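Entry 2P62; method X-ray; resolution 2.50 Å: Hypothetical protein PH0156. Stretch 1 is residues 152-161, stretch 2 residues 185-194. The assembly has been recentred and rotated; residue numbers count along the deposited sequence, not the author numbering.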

# COMPACT_ATOMS: atom_id res chain seq x y z
N LEU A 152 -5.17 -0.69 16.33
CA LEU A 152 -4.79 0.60 15.76
C LEU A 152 -5.95 1.33 15.09
O LEU A 152 -6.10 2.54 15.24
N GLU A 153 -6.79 0.59 14.37
CA GLU A 153 -7.90 1.21 13.68
C GLU A 153 -8.97 1.77 14.62
O GLU A 153 -9.60 2.78 14.31
N LEU A 154 -9.16 1.12 15.76
CA LEU A 154 -10.14 1.57 16.74
C LEU A 154 -9.74 2.96 17.24
O LEU A 154 -10.59 3.84 17.39
N SER A 155 -8.46 3.17 17.48
CA SER A 155 -7.97 4.47 17.91
C SER A 155 -8.16 5.49 16.78
O SER A 155 -8.55 6.63 17.03
N LEU A 156 -7.87 5.07 15.55
CA LEU A 156 -8.02 5.93 14.38
C LEU A 156 -9.49 6.30 14.22
O LEU A 156 -9.83 7.42 13.85
N ALA A 157 -10.36 5.34 14.51
CA ALA A 157 -11.80 5.58 14.42
C ALA A 157 -12.21 6.61 15.47
O ALA A 157 -13.11 7.41 15.24
N TYR A 158 -11.54 6.58 16.63
CA TYR A 158 -11.86 7.51 17.70
C TYR A 158 -11.42 8.93 17.34
O TYR A 158 -12.09 9.91 17.69
N LEU A 159 -10.30 9.03 16.64
CA LEU A 159 -9.81 10.33 16.20
C LEU A 159 -10.82 10.88 15.19
O LEU A 159 -11.13 12.07 15.21
N ALA A 160 -11.33 10.01 14.31
CA ALA A 160 -12.30 10.42 13.31
C ALA A 160 -13.54 10.96 14.02
O ALA A 160 -14.14 11.95 13.60
N LYS A 161 -13.93 10.28 15.09
CA LYS A 161 -15.08 10.69 15.87
C LYS A 161 -14.88 12.11 16.42
O LYS A 161 -15.68 13.00 16.17
N THR A 185 -16.42 -3.26 11.12
CA THR A 185 -15.19 -3.41 11.90
C THR A 185 -14.47 -2.06 11.89
O THR A 185 -14.76 -1.20 11.06
N PRO A 186 -13.53 -1.86 12.83
CA PRO A 186 -12.83 -0.58 12.81
C PRO A 186 -12.12 -0.38 11.46
O PRO A 186 -12.03 0.75 10.97
N LYS A 187 -11.64 -1.47 10.87
CA LYS A 187 -10.97 -1.36 9.57
C LYS A 187 -11.97 -0.98 8.48
O LYS A 187 -11.60 -0.38 7.48
N ASP A 188 -13.24 -1.33 8.66
CA ASP A 188 -14.24 -0.96 7.68
C ASP A 188 -14.39 0.57 7.73
O ASP A 188 -14.45 1.24 6.70
N VAL A 189 -14.42 1.12 8.94
CA VAL A 189 -14.57 2.56 9.13
C VAL A 189 -13.42 3.31 8.47
O VAL A 189 -13.57 4.44 7.99
N MET A 190 -12.26 2.67 8.45
CA MET A 190 -11.10 3.29 7.86
C MET A 190 -11.37 3.57 6.38
O MET A 190 -10.90 4.57 5.84
N HIS A 191 -12.13 2.70 5.74
CA HIS A 191 -12.44 2.90 4.33
C HIS A 191 -13.48 3.99 4.13
O HIS A 191 -13.52 4.63 3.08
N ILE A 192 -14.33 4.21 5.14
CA ILE A 192 -15.33 5.26 5.04
C ILE A 192 -14.56 6.57 5.16
O ILE A 192 -14.88 7.56 4.51
N LEU A 193 -13.52 6.55 6.00
CA LEU A 193 -12.67 7.72 6.21
C LEU A 193 -11.99 8.10 4.89
O LEU A 193 -11.83 9.28 4.60
N SER A 194 -11.59 7.11 4.08
CA SER A 194 -10.94 7.40 2.80
C SER A 194 -11.89 8.18 1.90
O SER A 194 -11.49 9.10 1.18

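The two helices, 152-161 and 186-194, run in broadly the same direction, with 44° between their N-to-C directions and axes that approach to 8.4 Å. The backbones come close at the start of the second helix, where the CA atoms of L154 and P186 lie 5.2 Å apart; by A160 and L193 the CA separation is 7.6 Å. Together the stretches bury 424 Å², and three residues, E153, M190 and P186, account for about half of it.

E153 covers the most, 89 Å². Its CA-to-CB bond points toward the second helix, and chi1 of -71° (m), chi2 of 76° (p) and chi3 of 179° give the side chain a bend that serves two kinds of contact. The aliphatic part packs: E153 CB lies 3.7 Å from P186 CB, and E153 CG lies 4.0 Å from M190 SD. The carboxylate reaches K187, forming a salt bridge in which K187 NZ donates a weak hydrogen bond to E153 OE1 at 2.9 Å. K187 leaves its backbone sideways, but an m, t, t, m chain brings the ammonium group back to the first helix. Water 1 closes the arrangement, donating to E153 OE2 at 2.5 Å and accepting from K187 NZ at 2.8 Å, so both carboxylate oxygens are tied to the lysine, one directly and one through the water.

M190, with 67 Å² covered, also starts sideways and turns inward at its end. Its chi1 of -128° lies between wells, followed by chi2 p and chi3 m. The sulfur settles against L156, with M190 SD 3.4 Å from L156 CB, a close apolar contact, while M190 CE extends to 4.3 Å from A157 N. L156 itself points toward the second helix and likewise has an off-well chi1, -98°.

P186, with 58 Å² covered, presents its ring to the close backbone approach. P186 CB sits 3.7 Å from L154 N and 4.2 Å from L154 CD1; the leucine's CA-to-CB bond points away, yet its t, p rotamer still leaves CD1 within reach. Just before this proline, T185 caps the helix: T185 OG1 accepts from D188 N at 3.0 Å, and T185 N donates to D188 OD1 at 3.1 Å.

Farther along, small residues face branched ones. A157 CB meets V189 CG1 at 4.4 Å, and A160 CB meets L193 CD1 at 4.5 Å, with chi1 t in both partners and all four CA-to-CB bonds directed toward the opposing helix.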

# COMPACT_ATOMS: atom_id res chain seq x y z
CB LEU A 152 -3.66 0.39 14.75
CG LEU A 152 -2.83 1.56 14.20
CD1 LEU A 152 -3.21 1.79 12.76
CD2 LEU A 152 -3.01 2.83 15.04
CB GLU A 153 -8.49 0.21 12.68
CG GLU A 153 -7.58 -0.07 11.48
CD GLU A 153 -6.39 -1.00 11.77
OE1 GLU A 153 -5.63 -1.27 10.81
OE2 GLU A 153 -6.22 -1.47 12.93
CB LEU A 154 -10.22 0.59 17.93
CG LEU A 154 -11.48 0.77 18.79
CD1 LEU A 154 -12.69 0.44 17.95
CD2 LEU A 154 -11.43 -0.11 20.04
CB SER A 155 -6.50 4.40 18.29
OG SER A 155 -6.28 3.47 19.33
CB LEU A 156 -7.54 5.21 13.11
CG LEU A 156 -6.12 5.46 12.54
CD1 LEU A 156 -6.01 6.91 12.06
CD2 LEU A 156 -5.07 5.17 13.58
CB ALA A 157 -12.56 4.27 14.63
CB TYR A 158 -11.21 7.05 19.02
CG TYR A 158 -11.64 7.87 20.21
CD1 TYR A 158 -10.86 8.93 20.67
CD2 TYR A 158 -12.83 7.60 20.88
CE1 TYR A 158 -11.26 9.71 21.75
CE2 TYR A 158 -13.25 8.37 21.96
CZ TYR A 158 -12.45 9.42 22.39
OH TYR A 158 -12.84 10.19 23.46
CB LEU A 159 -8.43 10.18 15.55
CG LEU A 159 -7.81 11.47 14.97
CD1 LEU A 159 -7.66 12.51 16.06
CD2 LEU A 159 -6.47 11.15 14.35
CB ALA A 160 -12.67 9.25 12.40
CB LYS A 161 -15.31 9.71 17.02
CG LYS A 161 -16.56 9.98 17.84
CD LYS A 161 -16.84 8.81 18.77
CE LYS A 161 -18.14 8.99 19.54
NZ LYS A 161 -18.46 7.77 20.33
CB THR A 185 -14.21 -4.42 11.28
OG1 THR A 185 -13.86 -3.99 9.96
CG2 THR A 185 -14.81 -5.81 11.23
CB PRO A 186 -11.86 -0.69 13.99
CG PRO A 186 -11.67 -2.18 14.16
CD PRO A 186 -13.08 -2.69 13.95
CB LYS A 187 -10.27 -2.68 9.20
CG LYS A 187 -8.98 -2.95 9.97
CD LYS A 187 -8.45 -4.34 9.63
CE LYS A 187 -7.39 -4.82 10.62
NZ LYS A 187 -6.07 -4.15 10.45
CB ASP A 188 -15.59 -1.62 7.99
CG ASP A 188 -15.67 -3.08 7.54
OD1 ASP A 188 -16.57 -3.80 8.04
OD2 ASP A 188 -14.86 -3.51 6.69
CB VAL A 189 -14.61 2.93 10.64
CG1 VAL A 189 -14.72 4.45 10.80
CG2 VAL A 189 -15.79 2.25 11.33
CB MET A 190 -9.90 2.37 8.05
CG MET A 190 -8.70 3.05 8.66
SD MET A 190 -8.81 3.59 10.36
CE MET A 190 -9.61 5.06 10.25
CB HIS A 191 -12.90 1.60 3.69
CG HIS A 191 -11.78 0.64 3.45
ND1 HIS A 191 -11.52 -0.42 4.29
CD2 HIS A 191 -10.80 0.64 2.52
CE1 HIS A 191 -10.42 -1.04 3.87
NE2 HIS A 191 -9.97 -0.42 2.80
CB ILE A 192 -16.35 5.17 6.19
CG1 ILE A 192 -17.14 3.88 6.05
CG2 ILE A 192 -17.26 6.40 6.18
CD1 ILE A 192 -18.19 3.71 7.10
CB LEU A 193 -11.60 7.44 7.28
CG LEU A 193 -10.60 8.56 7.56
CD1 LEU A 193 -11.32 9.76 8.17
CD2 LEU A 193 -9.52 8.08 8.53
CB SER A 194 -10.54 6.10 2.09
OG SER A 194 -9.56 5.38 2.80
O HOH W 1 -5.14 -3.68 13.00